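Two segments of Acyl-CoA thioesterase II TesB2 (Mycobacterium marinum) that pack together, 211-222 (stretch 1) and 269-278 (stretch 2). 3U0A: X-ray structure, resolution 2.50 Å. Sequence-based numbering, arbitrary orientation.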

ATOM      1  N   ALA A 211      -1.912  11.457  25.708  1.00 51.31           N
ATOM      2  CA  ALA A 211      -0.984  11.674  26.840  1.00 52.70           C
ATOM      3  C   ALA A 211       0.488  11.408  26.454  1.00 52.45           C
ATOM      4  O   ALA A 211       1.417  11.964  27.071  1.00 53.66           O
ATOM      5  CB  ALA A 211      -1.389  10.840  28.056  1.00 53.37           C
ATOM      6  N   GLU A 212       0.700  10.592  25.423  1.00 79.34           N
ATOM      7  CA  GLU A 212       2.051  10.175  25.049  1.00 76.52           C
ATOM      8  C   GLU A 212       2.698  10.984  23.921  1.00 75.47           C
ATOM      9  O   GLU A 212       3.851  10.751  23.620  1.00 73.72           O
ATOM     10  CB  GLU A 212       2.057   8.678  24.687  1.00 73.44           C
ATOM     11  N   ARG A 213       1.996  11.942  23.318  1.00 77.64           N
ATOM     12  CA  ARG A 213       2.459  12.504  22.025  1.00 77.65           C
ATOM     13  C   ARG A 213       3.783  13.272  22.108  1.00 77.90           C
ATOM     14  O   ARG A 213       4.642  13.151  21.229  1.00 75.49           O
ATOM     15  CB  ARG A 213       1.382  13.392  21.376  1.00 81.36           C
ATOM     16  CG  ARG A 213       1.283  13.266  19.848  1.00 80.80           C
ATOM     17  CD  ARG A 213       0.361  14.350  19.296  1.00 85.34           C
ATOM     18  NE  ARG A 213      -0.115  14.124  17.920  1.00 84.91           N
ATOM     19  CZ  ARG A 213      -1.167  14.752  17.373  1.00 87.84           C
ATOM     20  NH1 ARG A 213      -1.877  15.651  18.066  1.00 91.85           N
ATOM     21  NH2 ARG A 213      -1.517  14.479  16.120  1.00 86.72           N
ATOM     22  N   GLU A 214       3.931  14.056  23.171  1.00 80.86           N
ATOM     23  CA  GLU A 214       5.078  14.964  23.320  1.00 82.33           C
ATOM     24  C   GLU A 214       6.398  14.181  23.455  1.00 79.56           C
ATOM     25  O   GLU A 214       7.466  14.691  23.129  1.00 80.06           O
ATOM     26  CB  GLU A 214       4.870  15.947  24.504  1.00 86.61           C
ATOM     27  N   HIS A 215       6.317  12.938  23.907  1.00 77.24           N
ATOM     28  CA  HIS A 215       7.505  12.131  24.073  1.00 75.26           C
ATOM     29  C   HIS A 215       7.905  11.431  22.781  1.00 72.21           C
ATOM     30  O   HIS A 215       9.065  11.021  22.649  1.00 71.15           O
ATOM     31  CB  HIS A 215       7.320  11.100  25.199  1.00 74.94           C
ATOM     32  CG  HIS A 215       6.529  11.610  26.380  1.00 78.17           C
ATOM     33  ND1 HIS A 215       5.442  10.959  26.861  1.00 78.73           N
ATOM     34  CD2 HIS A 215       6.685  12.754  27.165  1.00 81.85           C
ATOM     35  CE1 HIS A 215       4.930  11.648  27.899  1.00 82.63           C
ATOM     36  NE2 HIS A 215       5.686  12.749  28.083  1.00 84.50           N
ATOM     37  N   LEU A 216       6.971  11.292  21.824  1.00 71.12           N
ATOM     38  CA  LEU A 216       7.201  10.448  20.630  1.00 68.33           C
ATOM     39  C   LEU A 216       8.164  10.998  19.584  1.00 68.58           C
ATOM     40  O   LEU A 216       8.229  12.183  19.352  1.00 70.93           O
ATOM     41  CB  LEU A 216       5.887  10.144  19.919  1.00 67.33           C
ATOM     42  CG  LEU A 216       5.017   9.027  20.462  1.00 66.10           C
ATOM     43  CD1 LEU A 216       3.766   8.943  19.605  1.00 65.44           C
ATOM     44  CD2 LEU A 216       5.787   7.720  20.460  1.00 63.98           C
ATOM     45  N   GLN A 217       8.900  10.099  18.951  1.00 66.61           N
ATOM     46  CA  GLN A 217       9.579  10.378  17.691  1.00 66.81           C
ATOM     47  C   GLN A 217       8.657   9.939  16.548  1.00 65.40           C
ATOM     48  O   GLN A 217       8.306   8.778  16.412  1.00 63.19           O
ATOM     49  CB  GLN A 217      10.904   9.637  17.598  1.00 66.01           C
ATOM     50  CG  GLN A 217      12.043  10.263  18.381  1.00 67.86           C
ATOM     51  CD  GLN A 217      13.074   9.239  18.858  1.00 66.88           C
ATOM     52  OE1 GLN A 217      12.997   8.038  18.541  1.00 65.03           O
ATOM     53  NE2 GLN A 217      14.045   9.711  19.630  1.00 68.46           N
ATOM     54  N   VAL A 218       8.288  10.907  15.730  1.00 67.10           N
ATOM     55  CA  VAL A 218       7.320  10.749  14.681  1.00 66.43           C
ATOM     56  C   VAL A 218       7.935  11.085  13.303  1.00 67.63           C
ATOM     57  O   VAL A 218       8.641  12.085  13.135  1.00 70.38           O
ATOM     58  CB  VAL A 218       6.120  11.664  14.965  1.00 68.20           C
ATOM     59  CG1 VAL A 218       5.376  11.974  13.683  1.00 68.85           C
ATOM     60  CG2 VAL A 218       5.208  11.026  15.998  1.00 66.86           C
ATOM     61  N   ALA A 219       7.651  10.223  12.333  1.00 65.92           N
ATOM     62  CA  ALA A 219       8.117  10.372  10.955  1.00 67.21           C
ATOM     63  C   ALA A 219       7.181   9.608  10.038  1.00 65.53           C
ATOM     64  O   ALA A 219       6.463   8.738  10.481  1.00 63.07           O
ATOM     65  CB  ALA A 219       9.540   9.851  10.800  1.00 67.26           C
ATOM     66  N   SER A 220       7.166   9.985   8.768  1.00 41.36           N
ATOM     67  CA  SER A 220       6.506   9.216   7.729  1.00 41.19           C
ATOM     68  C   SER A 220       7.532   8.214   7.205  1.00 41.23           C
ATOM     69  O   SER A 220       8.620   8.596   6.824  1.00 41.29           O
ATOM     70  CB  SER A 220       5.987  10.141   6.591  1.00 41.00           C
ATOM     71  OG  SER A 220       4.955  10.988   7.006  1.00 40.97           O
ATOM     72  N   LEU A 221       7.185   6.947   7.188  1.00 41.25           N
ATOM     73  CA  LEU A 221       8.049   5.906   6.611  1.00 41.28           C
ATOM     74  C   LEU A 221       7.715   5.611   5.128  1.00 41.08           C
ATOM     75  O   LEU A 221       8.593   5.412   4.286  1.00 41.09           O
ATOM     76  CB  LEU A 221       7.912   4.637   7.452  1.00 41.46           C
ATOM     77  CG  LEU A 221       8.259   4.778   8.929  1.00 41.77           C
ATOM     78  CD1 LEU A 221       7.979   3.487   9.682  1.00 42.01           C
ATOM     79  CD2 LEU A 221       9.726   5.160   9.087  1.00 41.95           C
ATOM     80  N   ASP A 222       6.429   5.584   4.826  1.00 40.98           N
ATOM     81  CA  ASP A 222       5.991   5.288   3.487  1.00 40.87           C
ATOM     82  C   ASP A 222       4.642   5.903   3.150  1.00 40.84           C
ATOM     83  O   ASP A 222       4.118   6.698   3.913  1.00 40.87           O
ATOM     84  CB  ASP A 222       6.013   3.766   3.245  1.00 40.89           C
ATOM     85  CG  ASP A 222       4.830   3.019   3.850  1.00 40.96           C
ATOM     86  OD1 ASP A 222       3.781   3.605   4.179  1.00 41.00           O
ATOM     87  OD2 ASP A 222       4.965   1.792   3.937  1.00 41.02           O
ATOM     88  N   MET A 269      -2.884   3.785   2.256  1.00 38.10           N
ATOM     89  CA  MET A 269      -2.259   3.202   3.442  1.00 37.86           C
ATOM     90  C   MET A 269      -0.911   3.858   3.654  1.00 37.92           C
ATOM     91  O   MET A 269      -0.204   4.098   2.693  1.00 38.52           O
ATOM     92  CB  MET A 269      -2.051   1.736   3.231  1.00 38.52           C
ATOM     93  CG  MET A 269      -3.331   0.954   3.359  1.00 38.69           C
ATOM     94  SD  MET A 269      -3.397   0.441   5.066  1.00 38.50           S
ATOM     95  CE  MET A 269      -2.956  -1.282   4.919  1.00 39.80           C
ATOM     96  N   GLN A 270      -0.565   4.127   4.915  1.00 37.54           N
ATOM     97  CA  GLN A 270       0.682   4.766   5.279  1.00 37.71           C
ATOM     98  C   GLN A 270       1.127   4.312   6.645  1.00 37.54           C
ATOM     99  O   GLN A 270       0.340   4.259   7.597  1.00 37.28           O
ATOM    100  CB  GLN A 270       0.503   6.273   5.266  1.00 37.77           C
ATOM    101  CG  GLN A 270       1.679   7.118   5.718  1.00 38.23           C
ATOM    102  CD  GLN A 270       1.542   8.567   5.249  1.00 38.86           C
ATOM    103  OE1 GLN A 270       0.452   9.133   5.321  1.00 38.78           O
ATOM    104  NE2 GLN A 270       2.625   9.162   4.751  1.00 39.76           N
ATOM    105  N   GLU A 271       2.404   3.958   6.719  1.00 37.91           N
ATOM    106  CA  GLU A 271       3.033   3.616   7.978  1.00 37.93           C
ATOM    107  C   GLU A 271       3.927   4.805   8.423  1.00 38.14           C
ATOM    108  O   GLU A 271       4.524   5.485   7.590  1.00 38.54           O
ATOM    109  CB  GLU A 271       3.830   2.325   7.820  1.00 38.47           C
ATOM    110  CG  GLU A 271       4.374   1.797   9.131  1.00 38.63           C
ATOM    111  CD  GLU A 271       4.991   0.409   9.010  1.00 39.42           C
ATOM    112  OE1 GLU A 271       5.828   0.173   8.069  1.00 40.07           O
ATOM    113  OE2 GLU A 271       4.633  -0.438   9.878  1.00 39.70           O
ATOM    114  N   GLY A 272       4.010   5.048   9.723  1.00 38.15           N
ATOM    115  CA  GLY A 272       4.863   6.082  10.273  1.00 38.64           C
ATOM    116  C   GLY A 272       5.702   5.592  11.440  1.00 38.94           C
ATOM    117  O   GLY A 272       5.421   4.557  12.048  1.00 38.81           O
ATOM    118  N   LEU A 273       6.748   6.344  11.744  1.00 39.56           N
ATOM    119  CA  LEU A 273       7.474   6.181  12.990  1.00 40.03           C
ATOM    120  C   LEU A 273       6.609   6.741  14.101  1.00 40.30           C
ATOM    121  O   LEU A 273       6.044   7.797  13.949  1.00 40.58           O
ATOM    122  CB  LEU A 273       8.825   6.912  12.929  1.00 40.86           C
ATOM    123  CG  LEU A 273       9.800   6.660  14.070  1.00 41.48           C
ATOM    124  CD1 LEU A 273      10.359   5.248  14.016  1.00 41.28           C
ATOM    125  CD2 LEU A 273      10.890   7.707  13.996  1.00 42.52           C
ATOM    126  N   THR A 274       6.451   5.994  15.190  1.00 40.49           N
ATOM    127  CA  THR A 274       5.807   6.507  16.378  1.00 41.24           C
ATOM    128  C   THR A 274       6.519   5.869  17.553  1.00 41.92           C
ATOM    129  O   THR A 274       6.005   4.972  18.220  1.00 42.13           O
ATOM    130  CB  THR A 274       4.298   6.254  16.399  1.00 40.99           C
ATOM    131  OG1 THR A 274       4.065   4.878  16.208  1.00 40.48           O
ATOM    132  CG2 THR A 274       3.566   7.047  15.324  1.00 40.53           C
ATOM    133  N   ARG A 275       7.726   6.384  17.773  1.00 42.49           N
ATOM    134  CA  ARG A 275       8.737   5.757  18.597  1.00 43.07           C
ATOM    135  C   ARG A 275       9.046   6.468  19.936  1.00 44.53           C
ATOM    136  O   ARG A 275       9.284   7.660  19.986  1.00 45.27           O
ATOM    137  CB  ARG A 275      10.035   5.631  17.784  1.00 42.83           C
ATOM    138  CG  ARG A 275      11.170   4.886  18.484  1.00 43.45           C
ATOM    139  CD  ARG A 275      12.302   4.615  17.529  1.00 43.32           C
ATOM    140  NE  ARG A 275      12.901   5.880  17.106  1.00 43.80           N
ATOM    141  CZ  ARG A 275      13.694   6.069  16.054  1.00 43.93           C
ATOM    142  NH1 ARG A 275      14.149   7.298  15.815  1.00 44.73           N
ATOM    143  NH2 ARG A 275      14.021   5.073  15.236  1.00 43.61           N
ATOM    144  N   TYR A 276       9.045   5.677  21.006  1.00 45.19           N
ATOM    145  CA  TYR A 276       9.580   6.088  22.299  1.00 46.78           C
ATOM    146  C   TYR A 276      11.126   6.212  22.258  1.00 47.07           C
ATOM    147  O   TYR A 276      11.833   5.294  21.820  1.00 46.42           O
ATOM    148  CB  TYR A 276       9.186   5.090  23.398  1.00 47.61           C
ATOM    149  CG  TYR A 276       7.692   4.994  23.719  1.00 47.96           C
ATOM    150  CD1 TYR A 276       6.823   6.085  23.515  1.00 48.16           C
ATOM    151  CD2 TYR A 276       7.143   3.818  24.278  1.00 48.45           C
ATOM    152  CE1 TYR A 276       5.471   6.003  23.819  1.00 48.70           C
ATOM    153  CE2 TYR A 276       5.787   3.734  24.582  1.00 49.06           C
ATOM    154  CZ  TYR A 276       4.960   4.837  24.347  1.00 49.14           C
ATOM    155  OH  TYR A 276       3.614   4.827  24.637  1.00 49.93           O
ATOM    156  N   PRO A 277      11.646   7.347  22.727  1.00 48.32           N
ATOM    157  CA  PRO A 277      13.083   7.430  22.942  1.00 49.43           C
ATOM    158  C   PRO A 277      13.508   6.256  23.814  1.00 51.98           C
ATOM    159  O   PRO A 277      12.694   5.726  24.574  1.00 52.46           O
ATOM    160  CB  PRO A 277      13.260   8.766  23.690  1.00 51.21           C
ATOM    161  CG  PRO A 277      12.042   9.564  23.352  1.00 50.87           C
ATOM    162  CD  PRO A 277      10.937   8.549  23.204  1.00 49.56           C
ATOM    163  N   SER A 278      14.760   5.836  23.676  1.00 55.52           N
ATOM    164  CA  SER A 278      15.321   4.716  24.460  1.00 58.43           C
ATOM    165  C   SER A 278      15.034   4.809  25.982  1.00 61.68           C
ATOM    166  O   SER A 278      14.727   3.786  26.628  1.00 62.25           O
ATOM    167  CB  SER A 278      16.825   4.728  24.268  1.00 59.77           C
ATOM    168  OG  SER A 278      17.334   5.932  24.829  1.00 61.22           O
TER
HETATM  169  O   HOH W   1       3.499  12.076   5.307  1.00  2.00           O
HETATM  170  O   HOH W   2       6.748   0.903   5.798  1.00  2.00           O

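The contact is an antiparallel strand pairing, and its strongest polar element is the closed ring between Q217 and R275. Q217 N donates to R275 O at 2.7 Å and R275 N returns the bond to Q217 O at 2.8 Å, both nearly linear. The same pair is bonded again through its side chains: R275 NE reaches Q217 OE1 at 2.6 Å, with a weak second bond from R275 NH1 to Q217 OE1 at 3.1 Å. The amide oxygen thus lies at the edge of the guanidinium, near its plane, where the N-H groups point. Long side chains on one face of a hydrogen-bonded pair can meet this way without disturbing the backbone.

Two residues on, A219 and L273 form the next ring, less evenly. L273 N to A219 O is short at 2.7 Å, whereas A219 N to L273 O is weak at 3.3 Å. Beyond it the regular ladder gives way. E271 O accepts from L221 N at 3.1 Å and, weakly, from D222 N at 3.4 Å, so one carbonyl serves two consecutive amides. D222 then adds its side chain to the pairing: with chi1 in p, OD1 accepts a hydrogen bond from E271 N at 2.9 Å and 170°. A short acid suits this spot because its carboxylate can reach the neighbouring strand's amide. The carboxylates of D222 and E271 also approach each other, OD2 to OE1 at 4.5 Å, and a water donates to both of these oxygens. Another water joins S220 OG to Q270 NE2, its bond to the amide weak; Q270 NE2 also makes a weak bond to D222 O at 3.0 Å.

Between the rings V218 faces T274; past the second ring S220 faces G272. Glycine permits a close approach here, with G272 CA 3.1 Å from A219 O; an ideal CB would lie 2.9 Å from that oxygen, a clash.

A219 and L273 pack on the face that carries Q217 and R275; L221 and L216 add to the packing from the loops. A219 CB rests on L273 CB at 3.7 Å, a methyl against the leucine, which has the largest covered area in its stretch. L221, buried, points toward the partner strand and adds its CD2 at 4.3 Å from L273 CB. At the other end L216 turns its tip inward, placing CD2 3.6 Å from Y276 CD1, oblique to the ring, and 3.5 Å from T274 C. P277 closes this end with CD 3.2 Å from H215 O. Altogether 879 Å² is buried, counting both sides.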